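PDB 3BTV: Galactose/lactose metabolism regulatory protein GAL80 from Saccharomyces cerevisiae, which binds the transcriptional activator GAL4 and blocks activation of the galactose and lactose metabolic genes when no inducing sugar is present. Local coordinates for residues Ala85-Asp91 with Phe112-Asn118; Tyr103-Met107 with Gln134-Ile138; Ser152-Arg156 with His216-Ile220; Tyr190-Val194 with Arg252-Pro258. The protein carries 1 engineered substitution. All blocks are in the same frame, centred on the assembly; numbering follows the deposited sequence.

Contact 1 (Ala85-Asp91 with Phe112-Asn118); sequences ASSSTID and FSKNNPN
Residues 85-91 run off the C-terminal end of helix 81-86, leave helical geometry at Ser87 (phi/psi -43/147) and lead through a loop toward strand 92-95. Residues 112-118 follow on from helix 102-112 and lead toward strand 121-125; two backbone bonds, Asn115 N to Phe112 O (3.0 Å) and Asn116 N to Ser113 O (2.9 Å), keep their first part coiled, and Asn116 (phi/psi -114/98) is extended. The two segments run side by side in the same direction, with CA pairs Ala85-Ser113 at 4.8 Å, Ser86-Asn115 at 4.7 Å, Ser88-Asn116 at 4.7 Å and Asp91-Asn118 at 5.5 Å. At the helical end Ala85 CB packs on Phe112 CB (3.5 Å), and Ala85 O receives a CA-H...O contact from Ser113 CA (3.4 Å). Asn116 (chi1 t) reaches into the neighbouring loop: its ND2 donates to Ile90 O (2.7 Å, 162°), while its OD1 accepts from Asn118 N (2.9 Å), forming an Asx turn. Ser87 OG and Thr89 OG1 share a hydrogen bond of 2.7 Å. Asp91 OD1 is turned to a salt bridge with Arg22. These are two helix-to-strand connections of the Rossmann fold, leading into the N-terminal ends of the neighbouring strands 92-95 and 121-125 of its parallel sheet. With both ends of its amide engaged, Asn116 fixes its own turn and links it to the adjoining loop, so one side chain serves two backbones.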
loop_
_atom_site.group_PDB
_atom_site.type_symbol
_atom_site.label_atom_id
_atom_site.label_comp_id
_atom_site.label_asym_id
_atom_site.label_seq_id
_atom_site.Cartn_x
_atom_site.Cartn_y
_atom_site.Cartn_z
ATOM N N ALA B 85 -0.372 20.954 -41.891
ATOM C CA ALA B 85 0.219 21.804 -40.857
ATOM C C ALA B 85 0.402 23.253 -41.304
ATOM O O ALA B 85 0.386 24.169 -40.478
ATOM C CB ALA B 85 1.549 21.225 -40.391
ATOM N N SER B 86 0.585 23.451 -42.607
ATOM C CA SER B 86 0.816 24.777 -43.159
ATOM C C SER B 86 -0.479 25.568 -43.284
ATOM O O SER B 86 -0.484 26.790 -43.135
ATOM C CB SER B 86 1.497 24.672 -44.524
ATOM O OG SER B 86 2.749 24.017 -44.413
ATOM N N SER B 87 -1.574 24.863 -43.556
ATOM C CA SER B 87 -2.870 25.503 -43.751
ATOM C C SER B 87 -3.128 26.590 -42.716
ATOM O O SER B 87 -2.696 26.483 -41.572
ATOM C CB SER B 87 -3.997 24.468 -43.712
ATOM O OG SER B 87 -5.268 25.086 -43.866
ATOM N N SER B 88 -3.833 27.637 -43.127
ATOM C CA SER B 88 -4.178 28.725 -42.225
ATOM C C SER B 88 -5.649 28.660 -41.845
ATOM O O SER B 88 -6.159 29.540 -41.153
ATOM C CB SER B 88 -3.852 30.072 -42.865
ATOM O OG SER B 88 -4.310 30.118 -44.206
ATOM N N THR B 89 -6.328 27.611 -42.298
ATOM C CA THR B 89 -7.727 27.399 -41.948
ATOM C C THR B 89 -7.844 26.741 -40.580
ATOM O O THR B 89 -8.944 26.426 -40.129
ATOM C CB THR B 89 -8.441 26.516 -42.986
ATOM O OG1 THR B 89 -7.797 25.238 -43.054
ATOM C CG2 THR B 89 -8.403 27.171 -44.360
ATOM N N ILE B 90 -6.703 26.548 -39.921
ATOM C CA ILE B 90 -6.643 25.802 -38.666
ATOM C C ILE B 90 -6.221 26.656 -37.473
ATOM O O ILE B 90 -5.201 27.346 -37.516
ATOM C CB ILE B 90 -5.660 24.621 -38.759
ATOM C CG1 ILE B 90 -5.996 23.725 -39.952
ATOM C CG2 ILE B 90 -5.674 23.820 -37.464
ATOM C CD1 ILE B 90 -4.941 22.669 -40.231
ATOM N N ASP B 91 -6.997 26.583 -36.396
ATOM C CA ASP B 91 -6.695 27.325 -35.173
ATOM C C ASP B 91 -6.180 26.407 -34.067
ATOM O O ASP B 91 -5.282 26.770 -33.304
ATOM C CB ASP B 91 -7.939 28.058 -34.679
ATOM C CG ASP B 91 -8.554 28.934 -35.744
ATOM O OD1 ASP B 91 -7.799 29.484 -36.574
ATOM O OD2 ASP B 91 -9.796 29.074 -35.745
ATOM N N PHE B 112 6.255 22.707 -39.862
ATOM C CA PHE B 112 5.411 23.193 -40.955
ATOM C C PHE B 112 4.387 24.182 -40.405
ATOM O O PHE B 112 3.918 25.073 -41.110
ATOM C CB PHE B 112 4.679 22.037 -41.645
ATOM C CG PHE B 112 5.591 21.023 -42.282
ATOM C CD1 PHE B 112 5.615 19.712 -41.827
ATOM C CD2 PHE B 112 6.413 21.376 -43.344
ATOM C CE1 PHE B 112 6.448 18.773 -42.414
ATOM C CE2 PHE B 112 7.247 20.445 -43.935
ATOM C CZ PHE B 112 7.265 19.142 -43.471
ATOM N N SER B 113 4.043 23.996 -39.134
ATOM C CA SER B 113 3.084 24.850 -38.440
ATOM C C SER B 113 3.407 26.330 -38.594
ATOM O O SER B 113 2.531 27.187 -38.454
ATOM C CB SER B 113 3.067 24.498 -36.953
ATOM O OG SER B 113 2.646 25.607 -36.176
ATOM N N LYS B 114 4.671 26.628 -38.868
ATOM C CA LYS B 114 5.128 28.009 -38.907
ATOM C C LYS B 114 4.474 28.800 -40.035
ATOM O O LYS B 114 4.445 30.027 -39.996
ATOM C CB LYS B 114 6.657 28.069 -38.965
ATOM C CG LYS B 114 7.307 27.387 -37.762
ATOM C CD LYS B 114 8.805 27.640 -37.668
ATOM C CE LYS B 114 9.353 27.118 -36.340
ATOM N NZ LYS B 114 10.829 27.295 -36.221
ATOM N N ASN B 115 3.923 28.087 -41.016
ATOM C CA ASN B 115 3.233 28.713 -42.146
ATOM C C ASN B 115 1.773 29.036 -41.832
ATOM O O ASN B 115 1.032 29.522 -42.691
ATOM C CB ASN B 115 3.303 27.814 -43.386
ATOM C CG ASN B 115 4.721 27.421 -43.745
ATOM O OD1 ASN B 115 4.942 26.467 -44.491
ATOM N ND2 ASN B 115 5.692 28.156 -43.213
ATOM N N ASN B 116 1.361 28.748 -40.601
ATOM C CA ASN B 116 0.007 29.054 -40.152
ATOM C C ASN B 116 0.002 30.112 -39.057
ATOM O O ASN B 116 0.209 29.802 -37.886
ATOM C CB ASN B 116 -0.694 27.793 -39.649
ATOM C CG ASN B 116 -2.138 28.048 -39.250
ATOM O OD1 ASN B 116 -2.645 29.164 -39.372
ATOM N ND2 ASN B 116 -2.809 27.005 -38.774
ATOM N N PRO B 117 -0.243 31.372 -39.442
ATOM C CA PRO B 117 -0.283 32.521 -38.530
ATOM C C PRO B 117 -1.450 32.444 -37.550
ATOM O O PRO B 117 -1.458 33.147 -36.536
ATOM C CB PRO B 117 -0.480 33.712 -39.479
ATOM C CG PRO B 117 -0.031 33.219 -40.816
ATOM C CD PRO B 117 -0.408 31.780 -40.847
ATOM N N ASN B 118 -2.424 31.591 -37.849
ATOM C CA ASN B 118 -3.626 31.497 -37.031
ATOM C C ASN B 118 -3.551 30.431 -35.934
ATOM O O ASN B 118 -4.359 30.435 -35.004
ATOM C CB ASN B 118 -4.845 31.256 -37.921
ATOM C CG ASN B 118 -4.963 32.283 -39.030
ATOM O OD1 ASN B 118 -5.216 31.943 -40.186
ATOM N ND2 ASN B 118 -4.765 33.550 -38.685
#

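Contact 2 (Tyr103-Met107 with Gln134-Ile138); sequences YEVVM and QAESI
This is a side-by-side helix packing within the Rossmann fold: helices 102-112 and 132-143 are successive crossover helices of its beta-alpha-beta units, joined through strand 121-125, and so they run the same way. Their short segments 103-107 and 134-138 are both regular helix, with axes 10.6 Å apart at closest approach and N-to-C directions only 12° from parallel. The register pairs Tyr103 with Gln134 and Met107 with Ile138, each at a CA separation of 6.6 Å, one helical turn apart. Tyr103 (chi1 t, chi2 78°) lies across the groove. Gln134 CG sits over one face of its ring in a CH-pi contact, 4.2 Å from the centroid, while Ser137 CB (3.7 Å from Tyr103 CE1) and Ile138 CG1 (4.0 Å from Tyr103 CD1) meet the ring edge. The amide of Gln134 turns back to its own helix start, where OE1 accepts from the backbone of Cys130. Deeper in, Val106 CG1 touches Ile138 CG2 at 4.1 Å. No hydrogen bond joins the two segments. Met107, with all three chi angles m, curls its thioether toward the other helix, bringing SD to 4.0 Å from Ile138 CG1 and CE to 3.6 Å from Ser137 O.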
loop_
_atom_site.group_PDB
_atom_site.type_symbol
_atom_site.label_atom_id
_atom_site.label_comp_id
_atom_site.label_asym_id
_atom_site.label_seq_id
_atom_site.Cartn_x
_atom_site.Cartn_y
_atom_site.Cartn_z
ATOM N N TYR B 103 6.003 11.621 -31.536
ATOM C CA TYR B 103 7.241 12.327 -31.844
ATOM C C TYR B 103 7.425 12.504 -33.345
ATOM O O TYR B 103 7.659 13.618 -33.822
ATOM C CB TYR B 103 8.429 11.583 -31.235
ATOM C CG TYR B 103 9.757 12.290 -31.351
ATOM C CD1 TYR B 103 10.088 13.341 -30.501
ATOM C CD2 TYR B 103 10.698 11.882 -32.289
ATOM C CE1 TYR B 103 11.318 13.979 -30.599
ATOM C CE2 TYR B 103 11.924 12.511 -32.394
ATOM C CZ TYR B 103 12.228 13.560 -31.548
ATOM O OH TYR B 103 13.447 14.187 -31.653
ATOM N N GLU B 104 7.294 11.413 -34.096
ATOM C CA GLU B 104 7.549 11.459 -35.542
ATOM C C GLU B 104 6.568 12.373 -36.265
ATOM O O GLU B 104 6.902 12.951 -37.287
ATOM C CB GLU B 104 7.516 10.057 -36.164
ATOM C CG GLU B 104 6.115 9.527 -36.446
ATOM C CD GLU B 104 6.101 8.046 -36.784
ATOM O OE1 GLU B 104 6.891 7.289 -36.177
ATOM O OE2 GLU B 104 5.294 7.642 -37.652
ATOM N N VAL B 105 5.363 12.510 -35.725
ATOM C CA VAL B 105 4.358 13.366 -36.346
ATOM C C VAL B 105 4.435 14.810 -35.854
ATOM O O VAL B 105 4.451 15.743 -36.653
ATOM C CB VAL B 105 2.936 12.852 -36.082
ATOM C CG1 VAL B 105 1.928 13.825 -36.667
ATOM C CG2 VAL B 105 2.756 11.467 -36.689
ATOM N N VAL B 106 4.483 14.992 -34.537
ATOM C CA VAL B 106 4.406 16.331 -33.957
ATOM C C VAL B 106 5.606 17.222 -34.291
ATOM O O VAL B 106 5.441 18.416 -34.533
ATOM C CB VAL B 106 4.193 16.271 -32.430
ATOM C CG1 VAL B 106 4.247 17.664 -31.821
ATOM C CG2 VAL B 106 2.852 15.606 -32.112
ATOM N N MET B 107 6.805 16.648 -34.320
ATOM C CA MET B 107 8.007 17.444 -34.596
ATOM C C MET B 107 7.959 18.157 -35.947
ATOM O O MET B 107 8.087 19.383 -35.999
ATOM C CB MET B 107 9.294 16.623 -34.429
ATOM C CG MET B 107 9.525 16.127 -33.007
ATOM S SD MET B 107 9.392 17.408 -31.733
ATOM C CE MET B 107 11.024 18.136 -31.783
ATOM N N GLN B 134 12.108 12.266 -25.452
ATOM C CA GLN B 134 11.144 12.674 -26.473
ATOM C C GLN B 134 10.218 13.768 -25.960
ATOM O O GLN B 134 9.935 14.731 -26.675
ATOM C CB GLN B 134 10.282 11.485 -26.909
ATOM C CG GLN B 134 10.876 10.617 -28.006
ATOM C CD GLN B 134 9.850 9.674 -28.634
ATOM O OE1 GLN B 134 8.701 9.578 -28.184
ATOM N NE2 GLN B 134 10.263 8.980 -29.687
ATOM N N ALA B 135 9.720 13.602 -24.731
ATOM C CA ALA B 135 8.754 14.555 -24.178
ATOM C C ALA B 135 9.366 15.956 -24.098
ATOM O O ALA B 135 8.741 16.952 -24.478
ATOM C CB ALA B 135 8.255 14.093 -22.797
ATOM N N GLU B 136 10.599 16.021 -23.614
ATOM C CA GLU B 136 11.326 17.285 -23.551
ATOM C C GLU B 136 11.547 17.923 -24.914
ATOM O O GLU B 136 11.406 19.139 -25.064
ATOM C CB GLU B 136 12.638 17.121 -22.783
ATOM C CG GLU B 136 12.415 17.254 -21.286
ATOM C CD GLU B 136 13.542 16.688 -20.453
ATOM O OE1 GLU B 136 14.525 16.180 -21.037
ATOM O OE2 GLU B 136 13.437 16.752 -19.206
ATOM N N SER B 137 11.850 17.113 -25.922
ATOM C CA SER B 137 12.017 17.646 -27.277
ATOM C C SER B 137 10.728 18.250 -27.783
ATOM O O SER B 137 10.729 19.322 -28.386
ATOM C CB SER B 137 12.467 16.562 -28.256
ATOM O OG SER B 137 13.809 16.190 -28.015
ATOM N N ILE B 138 9.630 17.539 -27.548
ATOM C CA ILE B 138 8.326 17.999 -27.994
ATOM C C ILE B 138 7.948 19.278 -27.257
ATOM O O ILE B 138 7.460 20.231 -27.873
ATOM C CB ILE B 138 7.236 16.930 -27.763
ATOM C CG1 ILE B 138 7.506 15.705 -28.645
ATOM C CG2 ILE B 138 5.856 17.511 -28.064
ATOM C CD1 ILE B 138 6.625 14.513 -28.343
#

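Contact 3 (Ser152-Arg156 with His216-Ile220); sequences SLQGR and HTIDI
Where the chain leaves strand 148-152, the last strand of the Rossmann sheet, residues 154-156 turn into a 3-10 segment, with Arg156 N bonded to Leu153 O (3.0 Å), and pack on helix 209-225. CA atoms approach to 6.6 Å for Leu153-His216 and 6.0 Å for Arg156-Ile220. Arg156 (chi1 m, chi2 t, chi3 t) reaches out, roughly square to the helix axis, to Asp219, whose chi1 of 176° aims its carboxylate back at the loop. The result is a two-pronged salt bridge: NE of Arg156 donates to OD2 of Asp219 (2.9 Å) and NH2 of Arg156 to OD1 of Asp219 (3.0 Å). Leu153 (m, t) lays CD1 3.6 Å from Asp219 OD2 and CD2 4.1 Å from His216 ND1. His216, in rotamer m, puts its ring edge toward Ser152 O (CE1 to O 3.7 Å), and also meets Trp126 edge-to-face. One water bridges Gly155 N and His216 ND1, 2.8 Å from each. At Gly155 there is no room for a CB, which would clash with CG2 of Ile220 (p, t). NH1 of Arg156 bonds Gln395. In this buried setting Arg156 directly balances the Asp219 charge, joining the Rossmann exit to a C-terminal-domain helix by a single salt bridge made of two hydrogen bonds.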
loop_
_atom_site.group_PDB
_atom_site.type_symbol
_atom_site.label_atom_id
_atom_site.label_comp_id
_atom_site.label_asym_id
_atom_site.label_seq_id
_atom_site.Cartn_x
_atom_site.Cartn_y
_atom_site.Cartn_z
ATOM N N SER B 152 -4.231 15.830 -22.802
ATOM C CA SER B 152 -5.453 15.144 -22.406
ATOM C C SER B 152 -5.327 14.403 -21.066
ATOM O O SER B 152 -5.383 13.172 -21.015
ATOM C CB SER B 152 -5.897 14.169 -23.491
ATOM O OG SER B 152 -7.226 13.741 -23.252
ATOM N N LEU B 153 -5.150 15.153 -19.984
ATOM C CA LEU B 153 -5.254 14.582 -18.638
ATOM C C LEU B 153 -6.685 14.865 -18.148
ATOM O O LEU B 153 -6.896 15.557 -17.153
ATOM C CB LEU B 153 -4.206 15.188 -17.701
ATOM C CG LEU B 153 -2.746 14.762 -17.973
ATOM C CD1 LEU B 153 -1.753 15.531 -17.105
ATOM C CD2 LEU B 153 -2.552 13.264 -17.755
ATOM N N GLN B 154 -7.655 14.325 -18.879
ATOM C CA GLN B 154 -9.058 14.693 -18.713
ATOM C C GLN B 154 -9.629 14.277 -17.368
ATOM O O GLN B 154 -10.773 14.616 -17.043
ATOM C CB GLN B 154 -9.906 14.114 -19.847
ATOM C CG GLN B 154 -10.264 12.657 -19.657
ATOM C CD GLN B 154 -9.092 11.736 -19.892
ATOM O OE1 GLN B 154 -8.261 11.987 -20.763
ATOM N NE2 GLN B 154 -9.019 10.662 -19.116
ATOM N N GLY B 155 -8.833 13.547 -16.586
ATOM C CA GLY B 155 -9.224 13.164 -15.240
ATOM C C GLY B 155 -9.363 14.398 -14.362
ATOM O O GLY B 155 -10.168 14.444 -13.424
ATOM N N ARG B 156 -8.561 15.410 -14.663
ATOM C CA ARG B 156 -8.624 16.663 -13.928
ATOM C C ARG B 156 -9.977 17.358 -14.125
ATOM O O ARG B 156 -10.290 18.314 -13.417
ATOM C CB ARG B 156 -7.494 17.599 -14.374
ATOM C CG ARG B 156 -6.092 17.090 -14.071
ATOM C CD ARG B 156 -5.022 18.106 -14.495
ATOM N NE ARG B 156 -3.756 17.828 -13.820
ATOM C CZ ARG B 156 -2.884 18.756 -13.443
ATOM N NH1 ARG B 156 -3.141 20.035 -13.668
ATOM N NH2 ARG B 156 -1.767 18.407 -12.818
ATOM N N HIS B 216 -2.255 8.577 -15.162
ATOM C CA HIS B 216 -3.511 9.310 -15.019
ATOM C C HIS B 216 -3.876 9.433 -13.533
ATOM O O HIS B 216 -4.214 10.506 -13.051
ATOM C CB HIS B 216 -4.649 8.611 -15.770
ATOM C CG HIS B 216 -4.698 8.914 -17.237
ATOM N ND1 HIS B 216 -5.149 10.118 -17.737
ATOM C CD2 HIS B 216 -4.398 8.146 -18.316
ATOM C CE1 HIS B 216 -5.109 10.089 -19.061
ATOM N NE2 HIS B 216 -4.658 8.904 -19.437
ATOM N N THR B 217 -3.752 8.330 -12.808
ATOM C CA THR B 217 -4.169 8.282 -11.408
ATOM C C THR B 217 -3.317 9.130 -10.469
ATOM O O THR B 217 -3.836 9.866 -9.634
ATOM C CB THR B 217 -4.198 6.835 -10.896
ATOM O OG1 THR B 217 -5.040 6.054 -11.752
ATOM C CG2 THR B 217 -4.764 6.790 -9.479
ATOM N N ILE B 218 -2.006 9.032 -10.595
ATOM C CA ILE B 218 -1.135 9.748 -9.690
ATOM C C ILE B 218 -1.221 11.239 -10.002
ATOM O O ILE B 218 -1.049 12.094 -9.129
ATOM C CB ILE B 218 0.315 9.235 -9.784
ATOM C CG1 ILE B 218 1.043 9.484 -8.461
ATOM C CG2 ILE B 218 1.024 9.885 -10.969
ATOM C CD1 ILE B 218 0.594 8.602 -7.309
ATOM N N ASP B 219 -1.526 11.556 -11.249
ATOM C CA ASP B 219 -1.688 12.959 -11.590
ATOM C C ASP B 219 -2.930 13.554 -10.939
ATOM O O ASP B 219 -2.873 14.674 -10.444
ATOM C CB ASP B 219 -1.765 13.205 -13.099
ATOM C CG ASP B 219 -2.033 14.668 -13.415
ATOM O OD1 ASP B 219 -1.143 15.507 -13.159
ATOM O OD2 ASP B 219 -3.148 14.989 -13.874
ATOM N N ILE B 220 -4.057 12.843 -10.961
ATOM C CA ILE B 220 -5.247 13.390 -10.279
ATOM C C ILE B 220 -5.016 13.447 -8.780
ATOM O O ILE B 220 -5.537 14.333 -8.097
ATOM C CB ILE B 220 -6.582 12.632 -10.584
ATOM C CG1 ILE B 220 -6.532 11.207 -10.053
ATOM C CG2 ILE B 220 -6.912 12.646 -12.082
ATOM C CD1 ILE B 220 -7.843 10.458 -10.257
HETATM O O HOH W 1 -6.409 12.212 -16.330
#

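Contact 4 (Tyr190-Val194 with Arg252-Pro258); sequences YERPV and RLGQRVP
Strand 191-193 and strand 255-258 are the outer members of a small three-stranded sheet, with strand 242-246 between them. Arg192 spans the middle strand to residues 257-258, whereas Glu191 and Val194 meet residues 252-253, before the chain turns a corner at Gly254 (phi/psi 68/37). The nearest CA pairs are Glu191-Arg252 at 7.9 Å, Arg192-Val257 at 8.1 Å and Val194-Leu253 at 8.0 Å. Glu191 (m, t) and the extended Arg252 form a salt bridge in which OE2 of Glu191 takes both bonds, a very short one from Arg252 NE (2.4 Å) and a weak one from Arg252 NH2 (2.9 Å). Arg192 (chi1 t, chi2 t, chi3 m) is directed the other way. Its NH2 donates to Pro258 O (2.9 Å, 163°), its NE is taken by Gln243, one face of its guanidinium is covered by Val257 CG2, 3.1 Å from NH1, and Tyr201 adds a cation-pi contact. Val194 CB touches Leu253 CD1 (3.3 Å). Strand 242-246 pairs with the backbone of Arg192, while Tyr190 packs on Thr302 of the second subunit. The polar bonds thus divide between a surface ion pair, tying strand 191-193 to Arg252, and a buried arginine whose NE and NH2 donate to neutral oxygens; only its bond to Pro258 links the two edge strands, which lack direct backbone pairing.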
loop_
_atom_site.group_PDB
_atom_site.type_symbol
_atom_site.label_atom_id
_atom_site.label_comp_id
_atom_site.label_asym_id
_atom_site.label_seq_id
_atom_site.Cartn_x
_atom_site.Cartn_y
_atom_site.Cartn_z
ATOM N N TYR B 190 -2.656 -12.296 -16.590
ATOM C CA TYR B 190 -2.234 -13.577 -17.168
ATOM C C TYR B 190 -2.793 -13.848 -18.569
ATOM O O TYR B 190 -2.534 -14.895 -19.158
ATOM C CB TYR B 190 -2.631 -14.724 -16.240
ATOM C CG TYR B 190 -1.967 -14.672 -14.887
ATOM C CD1 TYR B 190 -2.618 -14.122 -13.785
ATOM C CD2 TYR B 190 -0.684 -15.171 -14.711
ATOM C CE1 TYR B 190 -2.002 -14.081 -12.542
ATOM C CE2 TYR B 190 -0.063 -15.137 -13.487
ATOM C CZ TYR B 190 -0.722 -14.589 -12.401
ATOM O OH TYR B 190 -0.096 -14.554 -11.178
ATOM N N GLU B 191 -3.558 -12.909 -19.110
ATOM C CA GLU B 191 -4.214 -13.156 -20.385
ATOM C C GLU B 191 -4.279 -11.930 -21.281
ATOM O O GLU B 191 -4.333 -10.790 -20.808
ATOM C CB GLU B 191 -5.630 -13.696 -20.166
ATOM C CG GLU B 191 -5.699 -15.082 -19.549
ATOM C CD GLU B 191 -7.092 -15.406 -19.039
ATOM O OE1 GLU B 191 -7.948 -14.497 -19.027
ATOM O OE2 GLU B 191 -7.337 -16.564 -18.646
ATOM N N ARG B 192 -4.280 -12.186 -22.585
ATOM C CA ARG B 192 -4.455 -11.144 -23.581
ATOM C C ARG B 192 -5.410 -11.644 -24.643
ATOM O O ARG B 192 -5.289 -12.776 -25.094
ATOM C CB ARG B 192 -3.124 -10.794 -24.236
ATOM C CG ARG B 192 -3.227 -9.678 -25.264
ATOM C CD ARG B 192 -1.945 -9.558 -26.051
ATOM N NE ARG B 192 -0.772 -9.604 -25.183
ATOM C CZ ARG B 192 0.463 -9.828 -25.620
ATOM N NH1 ARG B 192 0.680 -10.029 -26.910
ATOM N NH2 ARG B 192 1.480 -9.858 -24.772
ATOM N N PRO B 193 -6.375 -10.803 -25.035
ATOM C CA PRO B 193 -7.255 -11.107 -26.171
ATOM C C PRO B 193 -6.472 -11.192 -27.481
ATOM O O PRO B 193 -5.707 -10.281 -27.798
ATOM C CB PRO B 193 -8.210 -9.911 -26.202
ATOM C CG PRO B 193 -8.211 -9.394 -24.793
ATOM C CD PRO B 193 -6.806 -9.602 -24.301
ATOM N N VAL B 194 -6.657 -12.278 -28.226
ATOM C CA VAL B 194 -5.970 -12.460 -29.501
ATOM C C VAL B 194 -6.117 -11.228 -30.390
ATOM O O VAL B 194 -5.201 -10.871 -31.130
ATOM C CB VAL B 194 -6.504 -13.694 -30.248
ATOM C CG1 VAL B 194 -8.007 -13.579 -30.458
ATOM C CG2 VAL B 194 -5.778 -13.871 -31.572
ATOM N N ARG B 252 -9.562 -19.173 -23.154
ATOM C CA ARG B 252 -8.178 -19.204 -23.620
ATOM C C ARG B 252 -8.067 -19.920 -24.955
ATOM O O ARG B 252 -8.845 -20.828 -25.244
ATOM C CB ARG B 252 -7.262 -19.842 -22.570
ATOM C CG ARG B 252 -7.250 -19.065 -21.249
ATOM C CD ARG B 252 -6.096 -19.450 -20.326
ATOM N NE ARG B 252 -6.077 -18.595 -19.139
ATOM C CZ ARG B 252 -5.239 -18.733 -18.116
ATOM N NH1 ARG B 252 -4.330 -19.697 -18.128
ATOM N NH2 ARG B 252 -5.306 -17.899 -17.079
ATOM N N LEU B 253 -7.103 -19.501 -25.770
ATOM C CA LEU B 253 -6.934 -20.056 -27.112
ATOM C C LEU B 253 -5.799 -21.073 -27.170
ATOM O O LEU B 253 -5.516 -21.635 -28.227
ATOM C CB LEU B 253 -6.683 -18.939 -28.133
ATOM C CG LEU B 253 -7.764 -17.860 -28.257
ATOM C CD1 LEU B 253 -7.263 -16.688 -29.081
ATOM C CD2 LEU B 253 -9.033 -18.439 -28.860
ATOM N N GLY B 254 -5.154 -21.311 -26.033
ATOM C CA GLY B 254 -4.030 -22.230 -25.981
ATOM C C GLY B 254 -2.810 -21.710 -26.720
ATOM O O GLY B 254 -2.085 -22.469 -27.361
ATOM N N GLN B 255 -2.588 -20.402 -26.639
ATOM C CA GLN B 255 -1.412 -19.792 -27.248
ATOM C C GLN B 255 -0.875 -18.673 -26.353
ATOM O O GLN B 255 -1.625 -17.790 -25.928
ATOM C CB GLN B 255 -1.737 -19.270 -28.655
ATOM C CG GLN B 255 -0.542 -18.680 -29.396
ATOM C CD GLN B 255 0.678 -19.580 -29.338
ATOM O OE1 GLN B 255 1.739 -19.183 -28.842
ATOM N NE2 GLN B 255 0.528 -20.807 -29.829
ATOM N N ARG B 256 0.423 -18.734 -26.058
ATOM C CA ARG B 256 1.077 -17.718 -25.239
ATOM C C ARG B 256 1.818 -16.677 -26.080
ATOM O O ARG B 256 2.364 -16.994 -27.140
ATOM C CB ARG B 256 2.039 -18.375 -24.253
ATOM C CG ARG B 256 1.332 -18.956 -23.038
ATOM C CD ARG B 256 2.296 -19.607 -22.064
ATOM N NE ARG B 256 1.621 -19.869 -20.796
ATOM C CZ ARG B 256 2.191 -20.454 -19.744
ATOM N NH1 ARG B 256 3.458 -20.854 -19.811
ATOM N NH2 ARG B 256 1.492 -20.642 -18.623
ATOM N N VAL B 257 1.818 -15.434 -25.604
ATOM C CA VAL B 257 2.517 -14.341 -26.280
ATOM C C VAL B 257 3.318 -13.520 -25.273
ATOM O O VAL B 257 2.925 -13.397 -24.115
ATOM C CB VAL B 257 1.552 -13.415 -27.038
ATOM C CG1 VAL B 257 1.052 -14.093 -28.330
ATOM C CG2 VAL B 257 0.393 -12.968 -26.129
ATOM N N PRO B 258 4.444 -12.944 -25.719
ATOM C CA PRO B 258 5.363 -12.298 -24.781
ATOM C C PRO B 258 4.929 -10.881 -24.427
ATOM O O PRO B 258 4.343 -10.169 -25.249
ATOM C CB PRO B 258 6.692 -12.262 -25.558
ATOM C CG PRO B 258 6.410 -12.913 -26.914
ATOM C CD PRO B 258 4.933 -12.861 -27.104
#

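From the N terminus, the chain first builds the Rossmann domain, where contacts 1 and 2 cross: residues 103-107 lie between the two segments of contact 1, and contact 2 closes at 134-138, after 112-118 has returned to 85-91. Helix 102-112 serves both, its end in contact 1 and its body in contact 2; their centres are 18 Å apart and they do not touch. Contact 3 opens after both have closed, as the chain leaves the last Rossmann strand, and ties that exit to helix 209-225. Contact 4 crosses it: 190-194 precedes that helix and 252-258 follows it. Contact 3 thus bridges the two domains, whereas contact 4, its centre 30 Å away, joins strand 191-193 by side chains to residues on both sides of the corner at 254.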